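Local coordinates for conserved hypothetical protein (Sulfolobus solfataricus, PDB 2FNA) that binds ADP and magnesium as an archaeal AAA+ ATPase and probably hydrolyses ATP, although its cellular role is not established, at residues E53-Y58 and V89-S94. Sequence-based numbering, arbitrary orientation.
Sequences ELNLPY and VKRLPS. With EDO (1,2-ethanediol), chain E.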
loop_
_atom_site.group_PDB
_atom_site.type_symbol
_atom_site.label_atom_id
_atom_site.label_comp_id
_atom_site.label_asym_id
_atom_site.label_seq_id
_atom_site.Cartn_x
_atom_site.Cartn_y
_atom_site.Cartn_z
ATOM N N GLU A 53 -13.153 13.999 3.316
ATOM C CA GLU A 53 -13.344 15.403 2.948
ATOM C C GLU A 53 -14.199 15.611 1.679
ATOM O O GLU A 53 -14.964 16.572 1.587
ATOM C CB GLU A 53 -12.000 16.127 2.843
ATOM C CG GLU A 53 -11.350 16.401 4.187
ATOM C CD GLU A 53 -9.987 17.055 4.099
ATOM O OE1 GLU A 53 -9.567 17.468 2.993
ATOM O OE2 GLU A 53 -9.318 17.127 5.162
ATOM N N LEU A 54 -14.055 14.734 0.696
ATOM C CA LEU A 54 -14.839 14.822 -0.546
ATOM C C LEU A 54 -16.311 14.566 -0.310
ATOM O O LEU A 54 -17.142 15.097 -1.037
ATOM C CB LEU A 54 -14.336 13.841 -1.606
ATOM C CG LEU A 54 -12.999 14.181 -2.272
ATOM C CD1 LEU A 54 -12.500 13.010 -3.114
ATOM C CD2 LEU A 54 -13.142 15.477 -3.087
ATOM N N ASN A 55 -16.654 13.738 0.682
ATOM C CA ASN A 55 -18.084 13.498 0.956
ATOM C C ASN A 55 -18.776 12.976 -0.312
ATOM O O ASN A 55 -19.852 13.437 -0.737
ATOM C CB ASN A 55 -18.745 14.798 1.464
ATOM C CG ASN A 55 -20.114 14.579 2.077
ATOM O OD1 ASN A 55 -20.382 13.540 2.651
ATOM N ND2 ASN A 55 -20.993 15.562 1.936
ATOM N N LEU A 56 -18.135 11.998 -0.928
ATOM C CA LEU A 56 -18.695 11.313 -2.086
ATOM C C LEU A 56 -18.886 9.847 -1.728
ATOM O O LEU A 56 -18.098 9.297 -0.960
ATOM C CB LEU A 56 -17.776 11.425 -3.314
ATOM C CG LEU A 56 -17.704 12.765 -4.065
ATOM C CD1 LEU A 56 -16.546 12.724 -5.060
ATOM C CD2 LEU A 56 -19.004 13.088 -4.748
ATOM N N PRO A 57 -19.901 9.201 -2.331
ATOM C CA PRO A 57 -20.092 7.779 -2.128
ATOM C C PRO A 57 -18.830 7.028 -2.539
ATOM O O PRO A 57 -18.098 7.463 -3.432
ATOM C CB PRO A 57 -21.239 7.417 -3.062
ATOM C CG PRO A 57 -21.490 8.602 -3.900
ATOM C CD PRO A 57 -20.858 9.778 -3.294
ATOM N N TYR A 58 -18.562 5.921 -1.876
ATOM C CA TYR A 58 -17.361 5.176 -2.163
ATOM C C TYR A 58 -17.504 3.717 -1.749
ATOM O O TYR A 58 -18.395 3.343 -0.947
ATOM C CB TYR A 58 -16.158 5.816 -1.463
ATOM C CG TYR A 58 -16.181 5.684 0.049
ATOM C CD1 TYR A 58 -16.837 6.633 0.850
ATOM C CD2 TYR A 58 -15.566 4.607 0.681
ATOM C CE1 TYR A 58 -16.875 6.509 2.258
ATOM C CE2 TYR A 58 -15.607 4.471 2.088
ATOM C CZ TYR A 58 -16.250 5.428 2.858
ATOM O OH TYR A 58 -16.264 5.283 4.221
ATOM N N VAL A 89 -25.256 0.917 -0.751
ATOM C CA VAL A 89 -26.718 0.992 -0.940
ATOM C C VAL A 89 -27.385 1.887 0.121
ATOM O O VAL A 89 -28.278 2.653 -0.188
ATOM C CB VAL A 89 -27.396 -0.407 -0.964
ATOM C CG1 VAL A 89 -26.817 -1.255 -2.078
ATOM C CG2 VAL A 89 -27.278 -1.125 0.384
ATOM N N LYS A 90 -26.902 1.813 1.357
ATOM C CA LYS A 90 -27.346 2.714 2.401
ATOM C C LYS A 90 -27.157 4.177 2.006
ATOM O O LYS A 90 -28.015 4.998 2.316
ATOM C CB LYS A 90 -26.617 2.432 3.716
ATOM C CG LYS A 90 -26.967 1.091 4.320
ATOM C CD LYS A 90 -26.242 0.862 5.630
ATOM C CE LYS A 90 -26.872 -0.284 6.418
ATOM N NZ LYS A 90 -26.105 -0.601 7.662
ATOM N N ARG A 91 -26.048 4.516 1.339
ATOM C CA ARG A 91 -25.863 5.880 0.815
ATOM C C ARG A 91 -26.590 6.124 -0.506
ATOM O O ARG A 91 -26.995 7.253 -0.780
ATOM C CB ARG A 91 -24.382 6.247 0.638
ATOM C CG ARG A 91 -24.176 7.569 -0.145
ATOM C CD ARG A 91 -23.145 8.501 0.472
ATOM N NE ARG A 91 -23.172 9.825 -0.171
ATOM C CZ ARG A 91 -22.271 10.786 0.042
ATOM N NH1 ARG A 91 -21.263 10.592 0.893
ATOM N NH2 ARG A 91 -22.379 11.950 -0.598
ATOM N N LEU A 92 -26.728 5.096 -1.339
ATOM C CA LEU A 92 -27.361 5.257 -2.653
ATOM C C LEU A 92 -28.665 4.460 -2.762
ATOM O O LEU A 92 -28.699 3.413 -3.397
ATOM C CB LEU A 92 -26.396 4.869 -3.788
ATOM C CG LEU A 92 -25.180 5.768 -4.089
ATOM C CD1 LEU A 92 -24.385 5.187 -5.254
ATOM C CD2 LEU A 92 -25.540 7.225 -4.396
ATOM N N PRO A 93 -29.759 4.978 -2.160
ATOM C CA PRO A 93 -31.089 4.372 -2.253
ATOM C C PRO A 93 -31.471 3.700 -3.590
ATOM O O PRO A 93 -32.086 2.633 -3.564
ATOM C CB PRO A 93 -32.014 5.562 -1.978
ATOM C CG PRO A 93 -31.266 6.351 -0.979
ATOM C CD PRO A 93 -29.798 6.191 -1.316
ATOM N N SER A 94 -31.129 4.309 -4.727
ATOM C CA SER A 94 -31.526 3.771 -6.045
ATOM C C SER A 94 -30.574 2.697 -6.578
ATOM O O SER A 94 -30.743 2.217 -7.705
ATOM C CB SER A 94 -31.636 4.893 -7.084
ATOM O OG SER A 94 -30.385 5.521 -7.316
HETATM C C1 EDO E . -19.298 4.238 2.155
HETATM O O1 EDO E . -19.244 3.045 2.949
HETATM C C2 EDO E . -20.528 4.236 1.257
HETATM O O2 EDO E . -20.500 5.397 0.405
#
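With CG anti to the backbone N (chi1 170°) and a bend at CD (chi2 135°), Arg91 reaches across Pro57 to the carbonyl of Asn55. This is a surface contact at one edge of the P-loop NTPase sheet: 53-58 runs from helix 43-54 into the outermost strand 58-62, and Arg91 is carried by the C-terminal part of helix 74-91. The guanidinium lies with one face on the peptide link between Leu56 and Pro57, Pro57 N sitting 3.7 Å from CZ of Arg91, over the centre of the group. At its edge NH2 of Arg91 donates to Asn55 O at 2.9 Å, from above the carbonyl plane. Asn55, the first residue beyond helix 43-54 to leave helical geometry, with positive phi, also brings OD1 to 3.5 Å from Arg91 NH1, the amide and guanidinium planes 53° apart. At the start of strand 58-62, a 1,2-ethanediol, most likely a crystallisation additive, lays C1 against one face of the Tyr58 ring, while its O2 accepts a hydrogen bond from Tyr58 N. An alanine in place of Tyr58 would probably leave C1 of the diol without the ring face it lies against. Leu92 adds a looser apolar touch, its CD2 4.3 Å from Pro57 CG.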